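Two-component system sensor histidine kinase (PDB 3OTT) probably senses saccharides through this extracellular part of propeller blades and a beta-sandwich, and passes the signal on by histidine phosphorylation to control transcription. Local coordinates at residues R347-D350 and E354-D357; G335-G340 and C610-G615; Q631-I636 and Q734-P739; D357-R362 and K366-S371. All coordinates share one frame; numbering follows the deposited sequence.

Contact 1: residues R347-D350 and E354-D357; sequences RFTD and ERHD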
# COMPACT_ATOMS: atom_id res chain seq x y z
N ARG B 347 5.79 -12.19 -11.29
CA ARG B 347 7.14 -12.33 -11.80
C ARG B 347 8.07 -11.24 -11.26
O ARG B 347 7.75 -10.05 -11.31
CB ARG B 347 7.17 -12.12 -13.31
CG ARG B 347 8.34 -12.74 -14.00
CD ARG B 347 8.37 -12.24 -15.42
NE ARG B 347 9.07 -10.97 -15.49
CZ ARG B 347 9.50 -10.40 -16.61
NH1 ARG B 347 9.28 -10.99 -17.78
NH2 ARG B 347 10.18 -9.26 -16.56
N PHE B 348 9.26 -11.65 -10.80
CA PHE B 348 10.18 -10.69 -10.21
C PHE B 348 11.58 -11.29 -10.21
O PHE B 348 11.72 -12.50 -10.40
CB PHE B 348 9.68 -10.27 -8.79
CG PHE B 348 9.68 -11.37 -7.78
CD1 PHE B 348 8.65 -12.34 -7.76
CD2 PHE B 348 10.68 -11.45 -6.80
CE1 PHE B 348 8.65 -13.39 -6.78
CE2 PHE B 348 10.69 -12.48 -5.84
CZ PHE B 348 9.67 -13.49 -5.84
N THR B 349 12.61 -10.48 -10.06
CA THR B 349 13.97 -10.98 -10.18
C THR B 349 14.81 -11.03 -8.89
O THR B 349 15.80 -11.76 -8.80
CB THR B 349 14.78 -10.17 -11.19
OG1 THR B 349 14.85 -8.81 -10.72
CG2 THR B 349 14.12 -10.22 -12.59
N ASP B 350 14.45 -10.27 -7.88
CA ASP B 350 15.22 -10.47 -6.64
C ASP B 350 14.30 -10.63 -5.42
O ASP B 350 13.38 -9.84 -5.25
CB ASP B 350 16.33 -9.41 -6.42
CG ASP B 350 15.80 -8.12 -5.78
OD1 ASP B 350 16.19 -7.86 -4.61
OD2 ASP B 350 14.99 -7.38 -6.43
N GLU B 354 14.50 -5.19 -4.21
CA GLU B 354 15.25 -3.92 -4.38
C GLU B 354 15.11 -3.30 -5.78
O GLU B 354 14.96 -2.09 -5.90
CB GLU B 354 16.72 -4.12 -4.06
CG GLU B 354 16.91 -4.72 -2.72
CD GLU B 354 18.35 -5.07 -2.44
OE1 GLU B 354 19.23 -4.17 -2.60
OE2 GLU B 354 18.59 -6.24 -2.02
N ARG B 355 15.18 -4.12 -6.82
CA ARG B 355 14.80 -3.68 -8.16
C ARG B 355 13.28 -3.73 -8.17
O ARG B 355 12.71 -4.81 -7.93
CB ARG B 355 15.35 -4.63 -9.22
CG ARG B 355 16.69 -5.23 -8.87
CD ARG B 355 17.30 -5.95 -10.04
NE ARG B 355 18.10 -7.08 -9.58
CZ ARG B 355 18.31 -8.20 -10.27
NH1 ARG B 355 17.77 -8.36 -11.48
NH2 ARG B 355 19.07 -9.16 -9.75
N HIS B 356 12.62 -2.60 -8.40
CA HIS B 356 11.16 -2.56 -8.21
C HIS B 356 10.49 -2.92 -9.55
O HIS B 356 9.86 -2.10 -10.21
CB HIS B 356 10.70 -1.20 -7.64
CG HIS B 356 11.31 -0.86 -6.30
ND1 HIS B 356 11.00 -1.54 -5.13
CD2 HIS B 356 12.19 0.11 -5.94
CE1 HIS B 356 11.67 -1.02 -4.12
NE2 HIS B 356 12.41 -0.02 -4.58
N ASP B 357 10.64 -4.20 -9.92
CA ASP B 357 10.38 -4.68 -11.28
C ASP B 357 9.47 -5.92 -11.29
O ASP B 357 9.56 -6.77 -12.17
CB ASP B 357 11.70 -5.01 -12.00
CG ASP B 357 12.46 -6.19 -11.36
OD1 ASP B 357 13.56 -6.47 -11.87
OD2 ASP B 357 11.99 -6.84 -10.37

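Contact 2: residues G335-G340 and C610-G615; sequences GFYWFG and CVYLGG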
# COMPACT_ATOMS: atom_id res chain seq x y z
N GLY B 335 16.14 -17.18 -14.60
CA GLY B 335 16.35 -16.59 -13.30
C GLY B 335 15.18 -15.79 -12.75
O GLY B 335 15.24 -15.30 -11.62
N PHE B 336 14.09 -15.71 -13.51
CA PHE B 336 12.89 -15.04 -13.02
C PHE B 336 12.25 -15.89 -11.93
O PHE B 336 12.15 -17.10 -12.07
CB PHE B 336 11.85 -14.78 -14.12
CG PHE B 336 12.27 -13.72 -15.14
CD1 PHE B 336 12.19 -12.37 -14.84
CD2 PHE B 336 12.73 -14.10 -16.42
CE1 PHE B 336 12.58 -11.37 -15.79
CE2 PHE B 336 13.10 -13.13 -17.39
CZ PHE B 336 13.03 -11.77 -17.07
N TYR B 337 11.79 -15.26 -10.86
CA TYR B 337 10.99 -15.97 -9.89
C TYR B 337 9.55 -15.84 -10.29
O TYR B 337 9.17 -14.81 -10.81
CB TYR B 337 11.19 -15.37 -8.50
CG TYR B 337 12.60 -15.53 -8.00
CD1 TYR B 337 13.60 -14.61 -8.32
CD2 TYR B 337 12.92 -16.60 -7.17
CE1 TYR B 337 14.91 -14.78 -7.81
CE2 TYR B 337 14.17 -16.78 -6.68
CZ TYR B 337 15.17 -15.88 -6.99
OH TYR B 337 16.41 -16.13 -6.45
N TRP B 338 8.76 -16.89 -10.05
CA TRP B 338 7.36 -16.91 -10.37
C TRP B 338 6.62 -17.51 -9.17
O TRP B 338 6.67 -18.73 -8.95
CB TRP B 338 7.10 -17.81 -11.57
CG TRP B 338 7.63 -17.33 -12.88
CD1 TRP B 338 8.81 -17.69 -13.48
CD2 TRP B 338 6.96 -16.47 -13.79
NE1 TRP B 338 8.94 -17.06 -14.70
CE2 TRP B 338 7.81 -16.30 -14.91
CE3 TRP B 338 5.75 -15.77 -13.75
CZ2 TRP B 338 7.44 -15.53 -16.02
CZ3 TRP B 338 5.41 -15.01 -14.80
CH2 TRP B 338 6.24 -14.91 -15.94
N PHE B 339 5.96 -16.61 -8.43
CA PHE B 339 5.29 -16.94 -7.20
C PHE B 339 3.81 -16.61 -7.42
O PHE B 339 3.42 -15.44 -7.62
CB PHE B 339 5.84 -16.05 -6.10
CG PHE B 339 7.16 -16.51 -5.54
CD1 PHE B 339 8.02 -17.34 -6.27
CD2 PHE B 339 7.56 -16.08 -4.27
CE1 PHE B 339 9.21 -17.76 -5.73
CE2 PHE B 339 8.76 -16.49 -3.73
CZ PHE B 339 9.60 -17.35 -4.49
N GLY B 340 2.99 -17.66 -7.40
CA GLY B 340 1.54 -17.52 -7.71
C GLY B 340 0.69 -18.30 -6.70
O GLY B 340 1.19 -19.18 -5.95
N CYS B 610 19.04 -22.19 -0.89
CA CYS B 610 18.02 -21.80 0.06
C CYS B 610 16.63 -22.32 -0.31
O CYS B 610 16.41 -22.82 -1.41
CB CYS B 610 18.02 -20.29 0.20
SG CYS B 610 17.44 -19.56 -1.26
N VAL B 611 15.70 -22.22 0.65
CA VAL B 611 14.32 -22.72 0.51
C VAL B 611 13.31 -21.58 0.71
O VAL B 611 13.39 -20.83 1.67
CB VAL B 611 14.02 -23.86 1.51
CG1 VAL B 611 12.56 -24.38 1.36
CG2 VAL B 611 15.00 -25.00 1.31
N TYR B 612 12.38 -21.45 -0.24
CA TYR B 612 11.28 -20.48 -0.17
C TYR B 612 10.04 -21.17 0.36
O TYR B 612 9.68 -22.27 -0.12
CB TYR B 612 10.99 -19.89 -1.56
CG TYR B 612 12.20 -19.10 -2.05
CD1 TYR B 612 12.37 -17.75 -1.72
CD2 TYR B 612 13.17 -19.70 -2.81
CE1 TYR B 612 13.48 -17.04 -2.14
CE2 TYR B 612 14.31 -18.96 -3.27
CZ TYR B 612 14.46 -17.66 -2.91
OH TYR B 612 15.57 -16.98 -3.34
N LEU B 613 9.39 -20.53 1.33
CA LEU B 613 8.25 -21.15 1.97
C LEU B 613 7.05 -20.21 1.78
O LEU B 613 6.99 -19.13 2.37
CB LEU B 613 8.55 -21.43 3.42
CG LEU B 613 9.77 -22.32 3.73
CD1 LEU B 613 11.08 -21.54 3.98
CD2 LEU B 613 9.46 -23.23 4.93
N GLY B 614 6.13 -20.58 0.91
CA GLY B 614 5.13 -19.60 0.48
C GLY B 614 3.92 -19.77 1.33
O GLY B 614 3.57 -20.89 1.72
N GLY B 615 3.32 -18.66 1.69
CA GLY B 615 2.23 -18.68 2.64
C GLY B 615 1.33 -17.50 2.41
O GLY B 615 1.10 -17.13 1.28

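Contact 3: residues Q631-I636 and Q734-P739; sequences QPERPI and QPSNRP. With TBR (hexatantalum dodecabromide), chain D.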
# COMPACT_ATOMS: atom_id res chain seq x y z
N GLN B 631 20.08 -14.43 6.00
CA GLN B 631 20.39 -13.03 5.77
C GLN B 631 20.38 -12.63 4.29
O GLN B 631 21.07 -13.25 3.47
CB GLN B 631 21.68 -12.63 6.52
CG GLN B 631 21.46 -12.66 8.07
CD GLN B 631 20.60 -11.49 8.58
OE1 GLN B 631 21.06 -10.37 8.65
NE2 GLN B 631 19.36 -11.77 8.96
N PRO B 632 19.52 -11.64 3.96
CA PRO B 632 19.38 -11.05 2.63
C PRO B 632 20.68 -10.37 2.26
O PRO B 632 21.41 -9.91 3.14
CB PRO B 632 18.28 -10.00 2.81
CG PRO B 632 18.31 -9.65 4.31
CD PRO B 632 18.60 -10.99 4.93
N GLU B 633 20.99 -10.32 0.98
CA GLU B 633 22.18 -9.63 0.55
C GLU B 633 21.96 -8.12 0.78
O GLU B 633 20.88 -7.58 0.50
CB GLU B 633 22.60 -10.02 -0.87
CG GLU B 633 24.10 -9.74 -1.15
CD GLU B 633 24.69 -10.47 -2.38
OE1 GLU B 633 25.43 -9.81 -3.17
OE2 GLU B 633 24.46 -11.70 -2.55
N ARG B 634 22.93 -7.50 1.43
CA ARG B 634 22.93 -6.08 1.59
C ARG B 634 24.07 -5.42 0.77
O ARG B 634 25.15 -6.00 0.63
CB ARG B 634 23.05 -5.74 3.06
CG ARG B 634 21.72 -5.92 3.83
CD ARG B 634 21.92 -5.72 5.33
NE ARG B 634 22.00 -7.01 5.99
CZ ARG B 634 23.13 -7.66 6.28
NH1 ARG B 634 24.32 -7.15 6.01
NH2 ARG B 634 23.03 -8.85 6.87
N PRO B 635 23.80 -4.22 0.23
CA PRO B 635 24.84 -3.48 -0.49
C PRO B 635 26.01 -3.06 0.40
O PRO B 635 25.83 -2.74 1.57
CB PRO B 635 24.12 -2.22 -0.98
CG PRO B 635 22.95 -2.07 0.01
CD PRO B 635 22.51 -3.49 0.27
N ILE B 636 27.20 -3.06 -0.19
CA ILE B 636 28.40 -2.55 0.46
C ILE B 636 28.39 -1.05 0.32
O ILE B 636 28.09 -0.58 -0.74
CB ILE B 636 29.60 -3.10 -0.30
CG1 ILE B 636 29.51 -4.61 -0.38
CG2 ILE B 636 30.96 -2.54 0.23
CD1 ILE B 636 30.59 -5.20 -1.33
N GLN B 734 33.33 -17.72 -4.17
CA GLN B 734 33.29 -16.84 -5.33
C GLN B 734 32.99 -15.39 -4.91
O GLN B 734 32.32 -15.17 -3.91
CB GLN B 734 32.18 -17.30 -6.27
CG GLN B 734 32.48 -18.59 -6.99
CD GLN B 734 33.21 -18.35 -8.31
OE1 GLN B 734 32.58 -18.33 -9.37
NE2 GLN B 734 34.53 -18.16 -8.24
N PRO B 735 33.51 -14.40 -5.66
CA PRO B 735 33.06 -13.05 -5.39
C PRO B 735 31.65 -12.86 -5.94
O PRO B 735 31.30 -13.47 -6.95
CB PRO B 735 34.05 -12.18 -6.18
CG PRO B 735 35.24 -13.08 -6.42
CD PRO B 735 34.63 -14.42 -6.62
N SER B 736 30.85 -12.05 -5.26
CA SER B 736 29.52 -11.69 -5.76
C SER B 736 29.59 -10.79 -7.00
O SER B 736 30.65 -10.24 -7.34
CB SER B 736 28.72 -10.98 -4.69
OG SER B 736 27.75 -10.14 -5.31
N ASN B 737 28.43 -10.63 -7.65
CA ASN B 737 28.33 -9.76 -8.82
C ASN B 737 27.54 -8.47 -8.53
O ASN B 737 26.99 -7.85 -9.42
CB ASN B 737 27.89 -10.55 -10.10
CG ASN B 737 26.45 -11.12 -10.00
OD1 ASN B 737 26.01 -11.61 -8.96
ND2 ASN B 737 25.74 -11.07 -11.12
N ARG B 738 27.50 -8.10 -7.24
CA ARG B 738 27.13 -6.76 -6.77
C ARG B 738 28.36 -6.09 -6.13
O ARG B 738 28.40 -5.86 -4.92
CB ARG B 738 25.97 -6.78 -5.76
CG ARG B 738 24.59 -7.03 -6.37
CD ARG B 738 23.86 -5.74 -6.74
NE ARG B 738 22.49 -6.00 -7.22
CZ ARG B 738 21.46 -5.16 -7.05
NH1 ARG B 738 21.66 -4.02 -6.40
NH2 ARG B 738 20.24 -5.46 -7.52
N PRO B 739 29.36 -5.79 -6.95
CA PRO B 739 30.50 -5.11 -6.34
C PRO B 739 30.17 -3.64 -6.11
O PRO B 739 29.30 -3.07 -6.78
CB PRO B 739 31.60 -5.27 -7.39
CG PRO B 739 30.96 -5.94 -8.59
CD PRO B 739 29.50 -5.88 -8.41
TA1 TBR D . 14.65 -3.27 4.49
TA2 TBR D . 17.27 -2.93 5.22
TA3 TBR D . 16.63 -4.57 2.97
TA4 TBR D . 17.92 -2.07 2.65
TA5 TBR D . 15.24 -2.40 1.92
TA6 TBR D . 15.86 -0.87 4.16
BR1 TBR D . 15.46 -3.95 6.87
BR2 TBR D . 14.49 -5.81 3.93
BR3 TBR D . 12.83 -3.08 2.68
BR4 TBR D . 13.52 -1.08 5.28
BR5 TBR D . 18.10 -5.38 4.98
BR6 TBR D . 15.46 -4.70 0.66
BR7 TBR D . 17.01 -1.44 0.28
BR8 TBR D . 17.84 0.48 3.11
BR9 TBR D . 19.70 -2.26 4.53
BRA TBR D . 18.83 -4.28 1.57
BRB TBR D . 14.47 0.07 2.17
BRC TBR D . 17.03 -0.71 6.49

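Contact 4: residues D357-R362 and K366-S371; sequences DAIWYR and KTYPLS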
# COMPACT_ATOMS: atom_id res chain seq x y z
N ASP B 357 10.64 -4.20 -9.92
CA ASP B 357 10.38 -4.68 -11.28
C ASP B 357 9.47 -5.92 -11.29
O ASP B 357 9.56 -6.77 -12.17
CB ASP B 357 11.70 -5.01 -12.00
CG ASP B 357 12.46 -6.19 -11.36
OD1 ASP B 357 13.56 -6.47 -11.87
OD2 ASP B 357 11.99 -6.84 -10.37
N ALA B 358 8.62 -6.01 -10.28
CA ALA B 358 7.63 -7.09 -10.21
C ALA B 358 6.58 -6.85 -11.27
O ALA B 358 6.19 -5.72 -11.54
CB ALA B 358 7.00 -7.10 -8.85
N ILE B 359 6.13 -7.92 -11.89
CA ILE B 359 4.93 -7.83 -12.71
C ILE B 359 3.89 -8.80 -12.15
O ILE B 359 4.19 -9.98 -11.89
CB ILE B 359 5.24 -8.17 -14.16
CG1 ILE B 359 6.26 -7.17 -14.70
CG2 ILE B 359 3.99 -8.15 -15.03
CD1 ILE B 359 6.83 -7.64 -16.03
N TRP B 360 2.65 -8.33 -11.99
CA TRP B 360 1.66 -9.11 -11.31
C TRP B 360 0.52 -9.34 -12.28
O TRP B 360 -0.21 -8.38 -12.60
CB TRP B 360 1.16 -8.37 -10.07
CG TRP B 360 0.34 -9.24 -9.13
CD1 TRP B 360 -0.35 -10.38 -9.44
CD2 TRP B 360 0.16 -9.01 -7.73
NE1 TRP B 360 -0.94 -10.89 -8.31
CE2 TRP B 360 -0.63 -10.07 -7.24
CE3 TRP B 360 0.62 -8.01 -6.83
CZ2 TRP B 360 -1.00 -10.16 -5.90
CZ3 TRP B 360 0.26 -8.09 -5.50
CH2 TRP B 360 -0.54 -9.17 -5.03
N TYR B 361 0.41 -10.60 -12.75
CA TYR B 361 -0.59 -11.03 -13.74
C TYR B 361 -1.86 -11.45 -13.02
O TYR B 361 -1.82 -12.30 -12.08
CB TYR B 361 -0.09 -12.21 -14.56
CG TYR B 361 1.04 -11.84 -15.45
CD1 TYR B 361 2.39 -11.88 -14.99
CD2 TYR B 361 0.81 -11.40 -16.77
CE1 TYR B 361 3.47 -11.47 -15.81
CE2 TYR B 361 1.90 -11.00 -17.62
CZ TYR B 361 3.22 -11.04 -17.10
OH TYR B 361 4.29 -10.65 -17.86
N ARG B 362 -2.97 -10.80 -13.38
CA ARG B 362 -4.25 -11.27 -12.84
C ARG B 362 -5.41 -10.95 -13.68
O ARG B 362 -5.29 -10.12 -14.61
CB ARG B 362 -4.52 -10.82 -11.42
CG ARG B 362 -4.65 -9.44 -11.27
CD ARG B 362 -3.42 -9.00 -10.52
NE ARG B 362 -3.65 -8.63 -9.13
CZ ARG B 362 -3.31 -7.43 -8.67
NH1 ARG B 362 -2.77 -6.54 -9.51
NH2 ARG B 362 -3.49 -7.10 -7.40
N LYS B 366 -5.64 -4.43 -16.51
CA LYS B 366 -5.61 -3.83 -17.83
C LYS B 366 -4.36 -4.19 -18.64
O LYS B 366 -4.44 -4.32 -19.84
CB LYS B 366 -5.77 -2.30 -17.74
CG LYS B 366 -7.13 -1.81 -17.20
CD LYS B 366 -8.32 -2.68 -17.71
CE LYS B 366 -9.61 -1.86 -17.78
NZ LYS B 366 -10.56 -2.46 -18.78
N THR B 367 -3.22 -4.36 -18.00
CA THR B 367 -1.99 -4.43 -18.77
C THR B 367 -1.47 -5.83 -18.84
O THR B 367 -0.89 -6.19 -19.85
CB THR B 367 -0.88 -3.59 -18.12
OG1 THR B 367 -1.45 -2.36 -17.72
CG2 THR B 367 0.26 -3.31 -19.11
N TYR B 368 -1.65 -6.57 -17.74
CA TYR B 368 -1.14 -7.92 -17.58
C TYR B 368 -2.24 -8.91 -17.17
O TYR B 368 -2.24 -9.43 -16.04
CB TYR B 368 0.04 -7.95 -16.60
CG TYR B 368 1.19 -7.04 -16.98
CD1 TYR B 368 1.98 -7.32 -18.08
CD2 TYR B 368 1.47 -5.87 -16.25
CE1 TYR B 368 3.04 -6.46 -18.47
CE2 TYR B 368 2.52 -5.01 -16.64
CZ TYR B 368 3.30 -5.34 -17.74
OH TYR B 368 4.34 -4.53 -18.14
N PRO B 369 -3.16 -9.21 -18.10
CA PRO B 369 -4.28 -10.06 -17.70
C PRO B 369 -3.94 -11.54 -17.62
O PRO B 369 -2.95 -11.98 -18.18
CB PRO B 369 -5.36 -9.77 -18.78
CG PRO B 369 -4.56 -9.33 -20.02
CD PRO B 369 -3.19 -8.86 -19.54
N LEU B 370 -4.72 -12.28 -16.84
CA LEU B 370 -4.71 -13.73 -16.83
C LEU B 370 -6.11 -14.24 -17.03
O LEU B 370 -7.06 -13.60 -16.59
CB LEU B 370 -4.22 -14.26 -15.51
CG LEU B 370 -2.78 -14.71 -15.40
CD1 LEU B 370 -2.60 -15.54 -14.11
CD2 LEU B 370 -2.39 -15.47 -16.60
N SER B 371 -6.25 -15.39 -17.68
CA SER B 371 -7.55 -16.03 -17.87
C SER B 371 -8.28 -16.27 -16.53
O SER B 371 -9.50 -16.28 -16.54
CB SER B 371 -7.45 -17.36 -18.66
OG SER B 371 -6.45 -18.21 -18.06

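Contact 1: residues R347-D350 and E354-D357
Asp350 and Glu354 meet where the chain leaves strand 344-348 and doubles back on itself, and the Asp350 carboxylate does the work of holding the turn. Its OD1 accepts from Glu354 N at 3.2 Å through the syn lone pair, while OD2 takes Arg355 N at 3.3 Å from above the carboxylate plane, 37° out of it. With chi1 at 84°, CG stands over the residue's own backbone, which turns both oxygens toward the successive amides; aspartate suits the place because its short chain spans the gap with two acceptors. OD1 also receives a weak bond from Ala352 N within the turn. Cutting the side chain back to an alanine is likely to strip the Glu354 and Arg355 amides of their acceptors and set the loop free to shift.

The second tie is Thr349 OG1, which donates to the syn lone pair of Asp357 OD1 at 2.9 Å. The threonine chi1 of 61° places the hydroxyl between backbone N and carbonyl carbon, and the two side chains cross at about a right angle. The same OG1 lies over one face of the Arg355 guanidinium, 3.1 Å from NH1, but the angle is too poor for a hydrogen bond. Charges are mixed: Asp350 OD1 lies 3.9 Å from Glu354 OE2, an unfavourable pairing probably eased by the amides and by Arg355. Glu354 also lines the site of the bound hexatantalum dodecabromide cluster. Side-chain carboxylates thus brace the loop between the third and outermost strands of a four-stranded antiparallel blade, a connection of the beta-propeller fold.

Contact 2: residues G335-G340 and C610-G615
This is a buried aromatic contact between two blades of a beta-propeller: Tyr337 and Phe339, alternate residues on one side of strand 337-341, meet Tyr612 of strand 610-615. Both rings approach the same face of Tyr612, each with an edge, in offset edge-to-face pairs. The Tyr337 centroid lies 5.7 Å from that of Tyr612, with planes at 66°, and the Phe339 pair has the same centroid spacing with planes at 71°. They share the face by dividing it. Phe339 CZ comes in near the backbone end, 3.9 Å from Tyr612 CD1, whereas Tyr337 CE2 reaches the far end, 3.9 Å from Tyr612 CZ.

Strand 337-341 is the second strand of its own blade, and 610-615 belongs to the blade completed by strand 310-313 from far back in the sequence, the velcro-type ring closure of beta-propellers. Flat rings suit the place, since they fill the width between two sheets and can pack edge on face. Chi1 of -64° in both tyrosines sends each ring across the gap, and their hydroxyl oxygens, Tyr337 OH and Tyr612 OH, end 3.3 Å apart. A leucine in place of Tyr612 would probably leave the edges of Tyr337 and Phe339 without the broad face they pack on and open a gap between the blades. Phe348 and Phe619 pack edge-to-face on Phe339, and Leu329 touches Tyr612 from strand 326-331.

Contact 3: residues Q631-I636 and Q734-P739
Neither segment is helix or strand: 631-636 runs extended, while 734-739 turns at Asn737 and Arg738, and their backbones stay apart, the closest CA atoms being Ile636 CA and Pro739 CA at 7.6 Å. No main-chain hydrogen bond joins them, so side chains make the bridge. Ser736 OG donates to the syn lone pair of Glu633 OE1 at 3.2 Å. The glutamate crosses the gap because its chain is stretched out, CG opposite the backbone N (chi1 -158°) and extended onward. Ser736 OG in turn accepts from Arg738 N at 2.8 Å, nearly straight at 166°, which makes an ST turn and holds the hydroxyl for the carboxylate. Serine suits this place, as one small group both donates and accepts.

Residues 631-636 link the last propeller blade to strand 637-643 of the beta-sandwich, while 734-739 is a loop of the E-set-like Y_Y_Y domain leading into strand 740-746; the contact ties this linker to the sandwich. Farther along, Ile636 CD1 lies 4.3 Å from Arg738 O, and the isoleucine also packs on Ile726 and Phe691.

Arg634 points to another side. Its NH2 donates to Gln631 OE1 at 3.1 Å, tilted somewhat from the guanidinium plane, and its NH1 to Asp680 O. The aliphatic part borders the bound tantalum bromide cluster, Arg634 CG lying 3.8 Å from BR5, and Pro635 CD is 4.0 Å from BRA.

Contact 4: residues D357-R362 and K366-S371
Tyr368 O is gripped twice where strand 359-361 ends: Arg362 N donates to it at 3.1 Å, almost in line with the carbonyl bond (166° at the oxygen), and Tyr361 CA offers a C-H contact at 3.3 Å. Two residues on, the exchange is returned more feebly, Leu370 N making a weak bond of 3.2 Å to Arg362 O, which Pro369 CA also approaches.

The side chains pack on the same turn. Ile359 CG2 sits squarely over one face of the Tyr368 ring, 3.5 Å from its centroid and only 9° off the normal, a CH-pi contact; CG2 is the branch opposite the backbone N, and a beta-branched residue presents that methyl readily from a strand. Thr367 CG2 covers the opposite face toward the rim. The edge of Tyr368 meets the face of Tyr361, with planes at 70°, and Tyr361 CD2 touches Tyr368 CB. Leu370 packs against the base of the Tyr361 side chain, its CG 3.8 Å from Tyr361 CB. The Tyr361 hydroxyl looks elsewhere, bonded to Tyr397 OH and Arg402 O.

Trp360 points away from the turn and carries the Arg362 guanidinium over its indole, while Arg362 NH2 makes a salt bridge to Asp322. Strand 359-361 is the outermost of its blade: its main chain bonds to strand 344-348, Trp360 and Ala358 pack on helix 315-318, and the turn of 366-371 leans on strand 403-410 of the next blade.

Contact 2 is the one fully buried contact and the one built of aromatic rings alone; contacts 1 and 4 are partly buried, and contact 3 lies at the surface. Contacts 1, 2 and 4 all draw on one propeller blade: contact 2 uses its second strand, while contacts 1 and 4 share Asp357 and sit at the two ends of the fourth. Phe348 O and Tyr337 N, 2.8 Å apart, join contacts 1 and 2 within the sheet. Toward solvent the chemistry turns polar, with carboxylates gripping amides or a hydroxyl in contacts 1 and 3. These two meet across the propeller-sandwich boundary, where Arg355 and Arg738 bring like charges together.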